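PDB 5LBH: CAIP from Helicobacter cinaedi, which is a Dps-like mini-ferritin that binds iron as a twelve-subunit assembly and promotes the differentiation of macrophages into foam cells in atherosclerotic inflammation. Local coordinates for residues A[16-21]-A[101-106]; A[22-27]-A[80-85]; A[56-61]-A[120-125]; A[65-68]-A[72-75]. All coordinates share one frame; numbering follows the deposited sequence.

Interaction 1: residues A[16-21]-A[101-106]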
loop_
_atom_site.group_PDB
_atom_site.type_symbol
_atom_site.label_atom_id
_atom_site.label_comp_id
_atom_site.label_asym_id
_atom_site.label_seq_id
_atom_site.Cartn_x
_atom_site.Cartn_y
_atom_site.Cartn_z
ATOM N N SER A 16 -5.797 25.987 22.066
ATOM C CA SER A 16 -4.361 25.964 22.341
ATOM C C SER A 16 -4.083 25.650 23.806
ATOM O O SER A 16 -3.098 24.976 24.111
ATOM C CB SER A 16 -3.679 27.279 21.925
ATOM O OG SER A 16 -4.023 28.374 22.745
ATOM N N VAL A 17 -4.939 26.107 24.721
ATOM C CA VAL A 17 -4.753 25.771 26.131
ATOM C C VAL A 17 -5.081 24.305 26.383
ATOM O O VAL A 17 -4.352 23.607 27.088
ATOM C CB VAL A 17 -5.585 26.716 27.015
ATOM C CG1 VAL A 17 -5.574 26.256 28.475
ATOM C CG2 VAL A 17 -5.045 28.153 26.882
ATOM N N PHE A 18 -6.172 23.807 25.793
ATOM C CA PHE A 18 -6.537 22.403 25.954
ATOM C C PHE A 18 -5.466 21.497 25.360
ATOM O O PHE A 18 -5.150 20.432 25.919
ATOM C CB PHE A 18 -7.887 22.147 25.285
ATOM C CG PHE A 18 -8.486 20.819 25.620
ATOM C CD1 PHE A 18 -8.709 19.865 24.635
ATOM C CD2 PHE A 18 -8.839 20.519 26.931
ATOM C CE1 PHE A 18 -9.269 18.629 24.958
ATOM C CE2 PHE A 18 -9.395 19.285 27.255
ATOM C CZ PHE A 18 -9.612 18.339 26.270
ATOM N N TYR A 19 -4.882 21.925 24.237
ATOM C CA TYR A 19 -3.807 21.171 23.610
ATOM C C TYR A 19 -2.684 20.872 24.602
ATOM O O TYR A 19 -2.213 19.731 24.702
ATOM C CB TYR A 19 -3.298 21.962 22.405
ATOM C CG TYR A 19 -2.115 21.382 21.689
ATOM C CD1 TYR A 19 -0.856 21.948 21.836
ATOM C CD2 TYR A 19 -2.258 20.295 20.819
ATOM C CE1 TYR A 19 0.222 21.445 21.177
ATOM C CE2 TYR A 19 -1.163 19.774 20.145
ATOM C CZ TYR A 19 0.074 20.354 20.335
ATOM O OH TYR A 19 1.179 19.872 19.686
ATOM N N VAL A 20 -2.267 21.881 25.372
ATOM C CA VAL A 20 -1.183 21.677 26.326
ATOM C C VAL A 20 -1.674 20.909 27.549
ATOM O O VAL A 20 -0.972 20.030 28.056
ATOM C CB VAL A 20 -0.534 23.024 26.709
ATOM C CG1 VAL A 20 0.409 22.844 27.873
ATOM C CG2 VAL A 20 0.249 23.587 25.528
ATOM N N LYS A 21 -2.878 21.211 28.035
ATOM C CA LYS A 21 -3.409 20.457 29.166
ATOM C C LYS A 21 -3.451 18.955 28.872
ATOM O O LYS A 21 -3.151 18.130 29.747
ATOM C CB LYS A 21 -4.809 20.937 29.527
ATOM C CG LYS A 21 -5.359 20.199 30.715
ATOM C CD LYS A 21 -6.796 20.537 30.997
ATOM C CE LYS A 21 -7.005 21.901 31.580
ATOM N NZ LYS A 21 -8.468 22.097 31.931
ATOM N N GLU A 101 -17.883 19.430 27.295
ATOM C CA GLU A 101 -19.177 20.087 27.432
ATOM C C GLU A 101 -19.040 21.572 27.159
ATOM O O GLU A 101 -19.958 22.206 26.622
ATOM C CB GLU A 101 -19.711 19.926 28.855
ATOM C CG GLU A 101 -19.568 18.556 29.414
ATOM C CD GLU A 101 -20.839 17.800 29.395
ATOM O OE1 GLU A 101 -21.563 17.945 28.386
ATOM O OE2 GLU A 101 -21.081 17.034 30.361
ATOM N N TYR A 102 -17.898 22.139 27.533
ATOM C CA TYR A 102 -17.628 23.532 27.237
ATOM C C TYR A 102 -17.471 23.749 25.738
ATOM O O TYR A 102 -18.107 24.635 25.162
ATOM C CB TYR A 102 -16.383 23.964 27.994
ATOM C CG TYR A 102 -15.880 25.316 27.600
ATOM C CD1 TYR A 102 -14.739 25.442 26.807
ATOM C CD2 TYR A 102 -16.546 26.466 27.994
ATOM C CE1 TYR A 102 -14.264 26.683 26.444
ATOM C CE2 TYR A 102 -16.084 27.700 27.635
ATOM C CZ TYR A 102 -14.941 27.810 26.857
ATOM O OH TYR A 102 -14.473 29.057 26.486
ATOM N N PHE A 103 -16.658 22.925 25.078
ATOM C CA PHE A 103 -16.506 23.044 23.630
ATOM C C PHE A 103 -17.827 22.792 22.915
ATOM O O PHE A 103 -18.110 23.426 21.892
ATOM C CB PHE A 103 -15.423 22.086 23.126
ATOM C CG PHE A 103 -14.007 22.599 23.297
ATOM C CD1 PHE A 103 -13.514 23.626 22.501
ATOM C CD2 PHE A 103 -13.158 22.040 24.252
ATOM C CE1 PHE A 103 -12.183 24.074 22.638
ATOM C CE2 PHE A 103 -11.851 22.479 24.404
ATOM C CZ PHE A 103 -11.365 23.505 23.606
ATOM N N LEU A 104 -18.660 21.890 23.436
ATOM C CA LEU A 104 -19.951 21.655 22.792
ATOM C C LEU A 104 -20.793 22.933 22.765
ATOM O O LEU A 104 -21.314 23.316 21.708
ATOM C CB LEU A 104 -20.690 20.513 23.484
ATOM C CG LEU A 104 -22.124 20.264 23.027
ATOM C CD1 LEU A 104 -22.193 19.673 21.621
ATOM C CD2 LEU A 104 -22.790 19.326 24.002
ATOM N N LYS A 105 -20.909 23.630 23.913
ATOM C CA LYS A 105 -21.616 24.917 23.937
ATOM C C LYS A 105 -21.028 25.885 22.918
ATOM O O LYS A 105 -21.756 26.494 22.129
ATOM C CB LYS A 105 -21.566 25.547 25.327
ATOM C CG LYS A 105 -22.572 25.031 26.336
ATOM C CD LYS A 105 -22.582 25.942 27.564
ATOM C CE LYS A 105 -21.279 25.854 28.382
ATOM N NZ LYS A 105 -21.275 24.705 29.344
ATOM N N LEU A 106 -19.698 26.000 22.899
ATOM C CA LEU A 106 -19.019 26.940 22.015
ATOM C C LEU A 106 -19.329 26.655 20.542
ATOM O O LEU A 106 -19.708 27.562 19.788
ATOM C CB LEU A 106 -17.524 26.852 22.271
ATOM C CG LEU A 106 -16.704 28.113 22.402
ATOM C CD1 LEU A 106 -17.432 29.042 23.356
ATOM C CD2 LEU A 106 -15.318 27.737 22.923
#

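Interaction 2: residues A[22-27]-A[80-85]. With FE (Fe (III) ion), chain V.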
loop_
_atom_site.group_PDB
_atom_site.type_symbol
_atom_site.label_atom_id
_atom_site.label_comp_id
_atom_site.label_asym_id
_atom_site.label_seq_id
_atom_site.Cartn_x
_atom_site.Cartn_y
_atom_site.Cartn_z
ATOM N N VAL A 22 -3.832 18.580 27.650
ATOM C CA VAL A 22 -3.931 17.162 27.327
ATOM C C VAL A 22 -2.543 16.510 27.225
ATOM O O VAL A 22 -2.389 15.336 27.574
ATOM C CB VAL A 22 -4.785 16.986 26.052
ATOM C CG1 VAL A 22 -4.808 15.528 25.579
ATOM C CG2 VAL A 22 -6.193 17.487 26.299
ATOM N N HIS A 23 -1.505 17.246 26.797
ATOM C CA HIS A 23 -0.148 16.696 26.880
ATOM C C HIS A 23 0.201 16.350 28.332
ATOM O O HIS A 23 0.825 15.321 28.614
ATOM C CB HIS A 23 0.864 17.698 26.314
ATOM C CG HIS A 23 1.041 17.620 24.828
ATOM N ND1 HIS A 23 0.226 18.303 23.946
ATOM C CD2 HIS A 23 1.976 16.999 24.068
ATOM C CE1 HIS A 23 0.628 18.077 22.707
ATOM N NE2 HIS A 23 1.689 17.293 22.754
ATOM N N ASN A 24 -0.235 17.187 29.269
ATOM C CA ASN A 24 -0.010 16.926 30.681
ATOM C C ASN A 24 -0.728 15.648 31.132
ATOM O O ASN A 24 -0.127 14.793 31.793
ATOM C CB ASN A 24 -0.447 18.169 31.459
ATOM C CG ASN A 24 -0.321 18.028 32.946
ATOM O OD1 ASN A 24 0.304 17.109 33.451
ATOM N ND2 ASN A 24 -0.886 18.993 33.665
ATOM N N PHE A 25 -2.002 15.474 30.758
ATOM C CA PHE A 25 -2.669 14.194 31.022
ATOM C C PHE A 25 -1.921 13.032 30.372
ATOM O O PHE A 25 -1.777 11.951 30.961
ATOM C CB PHE A 25 -4.110 14.221 30.504
ATOM C CG PHE A 25 -4.983 15.242 31.171
ATOM C CD1 PHE A 25 -4.699 15.686 32.453
ATOM C CD2 PHE A 25 -6.092 15.752 30.518
ATOM C CE1 PHE A 25 -5.507 16.627 33.070
ATOM C CE2 PHE A 25 -6.911 16.684 31.127
ATOM C CZ PHE A 25 -6.617 17.127 32.410
ATOM N N HIS A 26 -1.449 13.247 29.146
ATOM C CA HIS A 26 -0.751 12.222 28.385
ATOM C C HIS A 26 0.533 11.779 29.083
ATOM O O HIS A 26 0.869 10.592 29.078
ATOM C CB HIS A 26 -0.480 12.780 26.990
ATOM C CG HIS A 26 0.344 11.898 26.115
ATOM N ND1 HIS A 26 -0.118 10.701 25.604
ATOM C CD2 HIS A 26 1.592 12.066 25.616
ATOM C CE1 HIS A 26 0.818 10.164 24.844
ATOM N NE2 HIS A 26 1.864 10.971 24.835
ATOM N N TRP A 27 1.263 12.720 29.685
ATOM C CA TRP A 27 2.553 12.427 30.304
ATOM C C TRP A 27 2.428 11.862 31.723
ATOM O O TRP A 27 3.283 11.076 32.148
ATOM C CB TRP A 27 3.403 13.694 30.370
ATOM C CG TRP A 27 3.758 14.304 29.067
ATOM C CD1 TRP A 27 4.035 13.653 27.900
ATOM C CD2 TRP A 27 3.918 15.706 28.798
ATOM N NE1 TRP A 27 4.340 14.564 26.914
ATOM C CE2 TRP A 27 4.279 15.830 27.437
ATOM C CE3 TRP A 27 3.776 16.865 29.572
ATOM C CZ2 TRP A 27 4.494 17.065 26.828
ATOM C CZ3 TRP A 27 3.988 18.091 28.978
ATOM C CH2 TRP A 27 4.345 18.187 27.610
ATOM N N LYS A 80 -9.210 26.544 31.942
ATOM C CA LYS A 80 -8.169 26.787 32.934
ATOM C C LYS A 80 -6.981 25.875 32.688
ATOM O O LYS A 80 -7.146 24.718 32.301
ATOM C CB LYS A 80 -8.701 26.553 34.350
ATOM C CG LYS A 80 -9.972 27.322 34.695
ATOM C CD LYS A 80 -9.683 28.749 35.105
ATOM C CE LYS A 80 -10.972 29.481 35.510
ATOM N NZ LYS A 80 -11.710 28.782 36.614
ATOM N N GLU A 81 -5.780 26.403 32.897
ATOM C CA GLU A 81 -4.595 25.561 32.884
ATOM C C GLU A 81 -4.526 24.711 34.150
ATOM O O GLU A 81 -5.145 25.020 35.169
ATOM C CB GLU A 81 -3.330 26.400 32.697
ATOM C CG GLU A 81 -3.212 26.913 31.263
ATOM C CD GLU A 81 -1.807 27.353 30.868
ATOM O OE1 GLU A 81 -1.359 28.429 31.335
ATOM O OE2 GLU A 81 -1.140 26.580 30.118
ATOM N N GLU A 82 -3.829 23.583 34.045
ATOM C CA GLU A 82 -3.718 22.609 35.120
ATOM C C GLU A 82 -2.274 22.499 35.607
ATOM O O GLU A 82 -1.381 22.105 34.842
ATOM C CB GLU A 82 -4.252 21.247 34.669
ATOM C CG GLU A 82 -4.124 20.142 35.706
ATOM C CD GLU A 82 -4.782 20.483 37.029
ATOM O OE1 GLU A 82 -4.210 21.289 37.787
ATOM O OE2 GLU A 82 -5.863 19.937 37.331
ATOM N N SER A 83 -2.053 22.819 36.885
ATOM C CA SER A 83 -0.717 22.798 37.462
ATOM C C SER A 83 -0.328 21.451 38.063
ATOM O O SER A 83 0.864 21.153 38.141
ATOM C CB SER A 83 -0.604 23.882 38.538
ATOM O OG SER A 83 -0.235 25.134 37.971
ATOM N N LYS A 84 -1.283 20.622 38.488
ATOM C CA LYS A 84 -0.938 19.308 39.023
ATOM C C LYS A 84 -0.236 18.453 37.966
ATOM O O LYS A 84 -0.327 18.700 36.759
ATOM C CB LYS A 84 -2.180 18.582 39.543
ATOM C CG LYS A 84 -3.129 19.469 40.346
ATOM C CD LYS A 84 -4.430 18.748 40.654
ATOM C CE LYS A 84 -4.136 17.300 41.066
ATOM N NZ LYS A 84 -5.189 16.313 40.627
ATOM N N THR A 85 0.473 17.422 38.437
ATOM C CA THR A 85 1.438 16.693 37.619
ATOM C C THR A 85 1.307 15.188 37.780
ATOM O O THR A 85 2.291 14.465 37.602
ATOM C CB THR A 85 2.889 17.117 37.933
ATOM O OG1 THR A 85 3.361 16.436 39.108
ATOM C CG2 THR A 85 3.059 18.620 38.069
HETATM FE FE FE V . 4.054 10.929 23.830
HETATM O O HOH W 1 4.671 8.542 23.068
#

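Interaction 3: residues A[56-61]-A[120-125]. With FE (Fe (III) ion), chain M.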
loop_
_atom_site.group_PDB
_atom_site.type_symbol
_atom_site.label_atom_id
_atom_site.label_comp_id
_atom_site.label_asym_id
_atom_site.label_seq_id
_atom_site.Cartn_x
_atom_site.Cartn_y
_atom_site.Cartn_z
ATOM N N ALA A 56 -8.406 28.965 12.979
ATOM C CA ALA A 56 -7.615 30.150 12.656
ATOM C C ALA A 56 -7.707 30.481 11.175
ATOM O O ALA A 56 -7.791 31.653 10.797
ATOM C CB ALA A 56 -6.147 29.944 13.031
ATOM N N GLU A 57 -7.619 29.457 10.320
ATOM C CA GLU A 57 -7.699 29.673 8.882
ATOM C C GLU A 57 -9.089 30.100 8.443
ATOM O O GLU A 57 -9.221 30.876 7.491
ATOM C CB GLU A 57 -7.262 28.414 8.148
ATOM C CG GLU A 57 -5.762 28.384 7.962
ATOM C CD GLU A 57 -5.235 27.066 7.450
ATOM O OE1 GLU A 57 -4.007 26.875 7.562
ATOM O OE2 GLU A 57 -6.019 26.236 6.919
ATOM N N ARG A 58 -10.132 29.664 9.142
ATOM C CA ARG A 58 -11.452 30.129 8.751
ATOM C C ARG A 58 -11.609 31.619 9.047
ATOM O O ARG A 58 -12.151 32.362 8.222
ATOM C CB ARG A 58 -12.526 29.301 9.451
ATOM C CG ARG A 58 -13.915 29.770 9.128
ATOM C CD ARG A 58 -14.238 29.518 7.659
ATOM N NE ARG A 58 -15.592 29.943 7.304
ATOM C CZ ARG A 58 -15.954 30.325 6.081
ATOM N NH1 ARG A 58 -15.063 30.339 5.087
ATOM N NH2 ARG A 58 -17.203 30.703 5.852
ATOM N N VAL A 59 -11.077 32.084 10.184
ATOM C CA VAL A 59 -11.075 33.512 10.489
ATOM C C VAL A 59 -10.406 34.282 9.363
ATOM O O VAL A 59 -10.887 35.331 8.919
ATOM C CB VAL A 59 -10.370 33.760 11.845
ATOM C CG1 VAL A 59 -10.041 35.221 12.053
ATOM C CG2 VAL A 59 -11.201 33.219 12.983
ATOM N N LEU A 60 -9.329 33.727 8.831
ATOM C CA LEU A 60 -8.562 34.446 7.837
ATOM C C LEU A 60 -9.346 34.569 6.528
ATOM O O LEU A 60 -9.448 35.660 5.957
ATOM C CB LEU A 60 -7.242 33.700 7.654
ATOM C CG LEU A 60 -5.840 34.300 7.525
ATOM C CD1 LEU A 60 -5.540 35.436 8.425
ATOM C CD2 LEU A 60 -4.876 33.209 7.830
ATOM N N GLN A 61 -9.989 33.490 6.085
ATOM C CA GLN A 61 -10.783 33.569 4.866
ATOM C C GLN A 61 -12.048 34.411 5.042
ATOM O O GLN A 61 -12.663 34.787 4.040
ATOM C CB GLN A 61 -11.034 32.159 4.306
ATOM C CG GLN A 61 -11.554 31.162 5.270
ATOM C CD GLN A 61 -11.171 29.741 4.906
ATOM O OE1 GLN A 61 -11.996 28.839 4.955
ATOM N NE2 GLN A 61 -9.916 29.532 4.578
ATOM N N LYS A 120 -23.061 29.483 5.996
ATOM C CA LYS A 120 -23.359 28.062 6.137
ATOM C C LYS A 120 -22.113 27.192 6.163
ATOM O O LYS A 120 -22.162 26.101 6.736
ATOM C CB LYS A 120 -24.344 27.615 5.042
ATOM C CG LYS A 120 -25.658 28.391 5.132
ATOM C CD LYS A 120 -26.706 28.007 4.102
ATOM C CE LYS A 120 -26.767 29.015 2.963
ATOM N NZ LYS A 120 -28.109 28.972 2.305
ATOM N N VAL A 121 -21.004 27.660 5.579
ATOM C CA VAL A 121 -19.741 26.921 5.619
ATOM C C VAL A 121 -19.217 26.808 7.050
ATOM O O VAL A 121 -18.811 25.729 7.487
ATOM C CB VAL A 121 -18.695 27.590 4.706
ATOM C CG1 VAL A 121 -17.399 26.823 4.774
ATOM C CG2 VAL A 121 -19.182 27.637 3.260
ATOM N N SER A 122 -19.166 27.930 7.780
ATOM C CA SER A 122 -18.747 27.888 9.178
ATOM C C SER A 122 -19.711 27.046 10.013
ATOM O O SER A 122 -19.287 26.277 10.889
ATOM C CB SER A 122 -18.672 29.302 9.749
ATOM O OG SER A 122 -17.632 30.057 9.185
ATOM N N ALA A 123 -21.013 27.152 9.732
ATOM C CA ALA A 123 -21.994 26.372 10.478
ATOM C C ALA A 123 -21.843 24.873 10.212
ATOM O O ALA A 123 -21.993 24.062 11.136
ATOM C CB ALA A 123 -23.407 26.856 10.156
ATOM N N ALA A 124 -21.556 24.484 8.961
ATOM C CA ALA A 124 -21.369 23.066 8.647
ATOM C C ALA A 124 -20.160 22.492 9.381
ATOM O O ALA A 124 -20.230 21.401 9.963
ATOM C CB ALA A 124 -21.199 22.881 7.144
ATOM N N TYR A 125 -19.042 23.230 9.365
ATOM C CA TYR A 125 -17.870 22.855 10.146
ATOM C C TYR A 125 -18.197 22.772 11.636
ATOM O O TYR A 125 -17.790 21.822 12.314
ATOM C CB TYR A 125 -16.732 23.853 9.904
ATOM C CG TYR A 125 -15.561 23.594 10.813
ATOM C CD1 TYR A 125 -14.652 22.589 10.523
ATOM C CD2 TYR A 125 -15.376 24.330 11.975
ATOM C CE1 TYR A 125 -13.582 22.315 11.355
ATOM C CE2 TYR A 125 -14.298 24.069 12.820
ATOM C CZ TYR A 125 -13.405 23.051 12.500
ATOM O OH TYR A 125 -12.329 22.761 13.317
HETATM FE FE FE M . -2.889 24.993 7.562
#

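Interaction 4: residues A[65-68]-A[72-75]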
loop_
_atom_site.group_PDB
_atom_site.type_symbol
_atom_site.label_atom_id
_atom_site.label_comp_id
_atom_site.label_asym_id
_atom_site.label_seq_id
_atom_site.Cartn_x
_atom_site.Cartn_y
_atom_site.Cartn_z
ATOM N N MET A 65 -8.122 38.614 11.437
ATOM C CA MET A 65 -6.891 38.045 11.956
ATOM C C MET A 65 -7.224 37.217 13.179
ATOM O O MET A 65 -7.955 37.690 14.060
ATOM C CB MET A 65 -5.871 39.124 12.338
ATOM C CG MET A 65 -5.299 39.982 11.207
ATOM S SD MET A 65 -5.310 41.721 11.707
ATOM C CE MET A 65 -4.398 41.669 13.260
ATOM N N PRO A 66 -6.738 35.992 13.267
ATOM C CA PRO A 66 -6.889 35.210 14.496
ATOM C C PRO A 66 -5.807 35.619 15.485
ATOM O O PRO A 66 -4.956 36.461 15.201
ATOM C CB PRO A 66 -6.717 33.759 14.024
ATOM C CG PRO A 66 -5.861 33.858 12.779
ATOM C CD PRO A 66 -6.017 35.255 12.208
ATOM N N TYR A 67 -5.836 34.994 16.658
ATOM C CA TYR A 67 -4.754 35.212 17.602
ATOM C C TYR A 67 -3.468 34.649 17.028
ATOM O O TYR A 67 -3.465 33.652 16.301
ATOM C CB TYR A 67 -5.054 34.563 18.943
ATOM C CG TYR A 67 -6.214 35.190 19.657
ATOM C CD1 TYR A 67 -6.189 36.542 20.014
ATOM C CD2 TYR A 67 -7.316 34.428 20.024
ATOM C CE1 TYR A 67 -7.256 37.119 20.692
ATOM C CE2 TYR A 67 -8.380 34.990 20.706
ATOM C CZ TYR A 67 -8.352 36.331 21.035
ATOM O OH TYR A 67 -9.429 36.871 21.711
ATOM N N VAL A 68 -2.363 35.324 17.337
ATOM C CA VAL A 68 -1.080 34.958 16.767
ATOM C C VAL A 68 0.035 34.817 17.799
ATOM O O VAL A 68 1.144 34.414 17.448
ATOM C CB VAL A 68 -0.739 35.986 15.662
ATOM C CG1 VAL A 68 0.585 36.703 15.846
ATOM C CG2 VAL A 68 -0.900 35.333 14.285
ATOM N N ASP A 72 -1.533 36.394 23.858
ATOM C CA ASP A 72 -2.927 36.762 23.598
ATOM C C ASP A 72 -3.881 35.600 23.824
ATOM O O ASP A 72 -4.985 35.805 24.343
ATOM C CB ASP A 72 -3.084 37.270 22.169
ATOM C CG ASP A 72 -2.468 38.618 21.971
ATOM O OD1 ASP A 72 -2.164 39.287 22.990
ATOM O OD2 ASP A 72 -2.239 38.975 20.800
ATOM N N MET A 73 -3.468 34.371 23.466
ATOM C CA MET A 73 -4.359 33.220 23.607
ATOM C C MET A 73 -4.588 32.882 25.070
ATOM O O MET A 73 -5.687 32.474 25.454
ATOM C CB MET A 73 -3.778 32.014 22.882
ATOM C CG MET A 73 -3.451 32.326 21.460
ATOM S SD MET A 73 -2.729 30.951 20.583
ATOM C CE MET A 73 -2.370 31.758 19.023
ATOM N N LEU A 74 -3.559 33.053 25.899
ATOM C CA LEU A 74 -3.715 32.810 27.326
ATOM C C LEU A 74 -4.712 33.778 27.942
ATOM O O LEU A 74 -5.508 33.392 28.805
ATOM C CB LEU A 74 -2.363 32.918 28.020
ATOM C CG LEU A 74 -1.633 31.609 28.230
ATOM C CD1 LEU A 74 -0.262 31.877 28.803
ATOM C CD2 LEU A 74 -2.466 30.799 29.209
ATOM N N LYS A 75 -4.709 35.030 27.503
ATOM C CA LYS A 75 -5.632 35.965 28.123
ATOM C C LYS A 75 -7.061 35.771 27.612
ATOM O O LYS A 75 -8.015 36.020 28.359
ATOM C CB LYS A 75 -5.115 37.400 27.950
ATOM C CG LYS A 75 -4.012 37.729 28.950
ATOM C CD LYS A 75 -2.726 36.989 28.691
ATOM C CE LYS A 75 -1.782 36.914 29.800
ATOM N NZ LYS A 75 -2.172 36.108 30.904
HETATM O O HOH W 2 -2.638 37.820 18.685
#

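Interaction 1: residues A[16-21]-A[101-106]
Phe18 and Phe103 meet in the core of the four-helix bundle that defines the ferritin-like fold, joining helix 4-28 to helix 89-116. The two segments run in roughly opposite directions, and their closest CA atoms, those of these two phenylalanines, are still 10.3 Å apart. Two large side chains reaching inward span this separation, and phenylalanine does so without bringing a polar group into the core.

The aromatic interaction is edge-to-face. Phe103 presents its edge to a face of Phe18, with ring centroids 5.6 Å apart and planes at 65°, an arrangement that sets ring hydrogens against a pi cloud. With CG anti to the carbonyl carbon (chi1 -81°), Phe103 reaches across with its CE2 edge leading. Phe48 of helix 34-61 touches both rings, edge-to-face with Phe18, so three helices contribute to one aromatic cluster. Leu133 of helix 120-144 packs on Phe103 and brings in the fourth.

Polar links lie to the sides of this apolar centre. Lys21 forms a salt bridge with Asp99, and the hydroxyl of Tyr102 is hydrogen-bonded to Asp14, so each pairing again connects the same two helices.

At the point of closest approach, CE2 of Phe103 stands over the root of the Phe18 ring, 3.9 Å from CG, while the neighbouring Phe103 CZ lies 4.1 Å from Phe18 CB.

Interaction 2: residues A[22-27]-A[80-85]
Asn24 and Lys84 are joined by the one clear hydrogen bond between residues 22-27 of helix 4-28 and residues 80-85 of the loop that follows helix 70-76. Asn24 ND2 gives an N-H to Lys84 O at 3.2 Å, with an angle of 169° at the hydrogen. The acceptor lies in the amide plane, and the donor comes in almost head-on to the carbonyl. Asparagine suits the place because its amide works in both directions: OD1 is hydrogen-bonded to Asn28, one turn on.

Within the loop, Glu82 bends at chi2 (56°) so that its OE1 accepts the backbone N-H of Lys84, with N at 3.1 Å from OE1, from above the carboxylate plane. This bond ties the loop to itself beside the carbonyl that Asn24 uses. The ammonium of Lys84 pairs with Glu91.

On the helix, His26 NE2 binds iron at 2.4 Å, and Asp53 and Glu57 of a neighbouring subunit bind the same ion, the intersubunit site characteristic of Dps proteins. Thr41, hydrogen-bonded to His26 ND1, would limit rotation of the imidazole.

Phe87 of strand 87-88 is touched by Asn24 and Glu82, while Phe25 packs on Ile92 and Ala95 of helix 89-116.

Interaction 3: residues A[56-61]-A[120-125]
Arg58 reaches from helix 34-61 to Ser122 and Val121, near the start of helix 120-144. Its CB points toward that helix, and CG, anti to the backbone N (chi1 178°), already lies 3.7 Å from Ser122 OG. A bend at chi2 then carries CD past the same oxygen. NE makes the bond to the facing helix: it donates to Ser122 OG at 2.8 Å, nearly straight at 174°, with the oxygen in the guanidinium plane. Beyond it, CZ sits beneath Val121 CG1, whose methyl is centred 4.0 Å above one face, and NH2 comes within 3.6 Å of Val121 CB. Valine suits this spot as a compact apolar lid that leaves the polar edge accessible. At the tip, NH2 forms a salt bridge with Asp119, while NH1 is hydrogen-bonded to Gln134 of a third subunit and makes a weak hydrogen bond to Gln61 OE1.

One residue earlier, Glu57 OE1 binds iron together with Asp53 of the same chain and His26 of a neighbouring subunit.

Serine can pass the network on, since its OG accepts from NE and is also hydrogen-bonded to Asp119. A buried arginine thus has acceptors along its edge, and the aspartate probably offsets much of its positive charge.

Interaction 4: residues A[65-68]-A[72-75]
The backbone N of Val68 donates to a water at 2.9 Å. The same water lies beside Asp72 OD2, too close for a bridge from the loop to the first turn of helix 70-76 to be more than doubtful. An aspartate near the N-terminal end of a helix suits the place, since its negative charge would be favoured there.

The direct contacts are mostly apolar and centre on Tyr67. Its CB packs against Met73 CG at 3.7 Å, while the ring carbon CD1 lies 3.8 Å from Asp72 CB. The ring and the carboxylate of Asp72 are turned 59° from each other, and the backbone O of Asp72 sits over one ring face. Lys9 makes a cation-pi contact with this ring, tying the loop to helix 4-28.

Met73 works from the other end. With CG anti to the carbonyl carbon (chi1 -53°) and the chain extended beyond it, the side chain runs back beneath the loop until CE rests 3.5 Å from Tyr67 O and 3.9 Å from Val68 N. A flexible, unbranched thioether fits this task, lying along the backbone while also packing on Phe52 and Ser16. Tyr67 O has its own polar partner in Gln12.

Val68 and Leu74 face a neighbouring subunit, Leu74 meeting its own counterpart there. A short helix in the long connection between the second and third bundle helices, lying at a subunit interface, is typical of Dps mini-ferritins.

How the interactions relate
From the N terminus, helix 4-28 supplies first segment 16-21 and then 22-27, so interactions 1 and 2 share one helix and touch where Val17 meets Glu81. Interaction 1 closes the longest loop, reaching helix 89-116, and interaction 2 nests inside it, returning at 80-85. Interaction 3 starts within both loops on helix 34-61 but ends beyond them on helix 120-144, crossing each. Interaction 4 is the short closure nested inside the other three, tying the connection after helix 34-61 to helix 70-76; Pro66 packs on Ala56 of interaction 3. Interactions 2 and 3 lie on opposite sides of the chain centre, about 29 Å apart between centres.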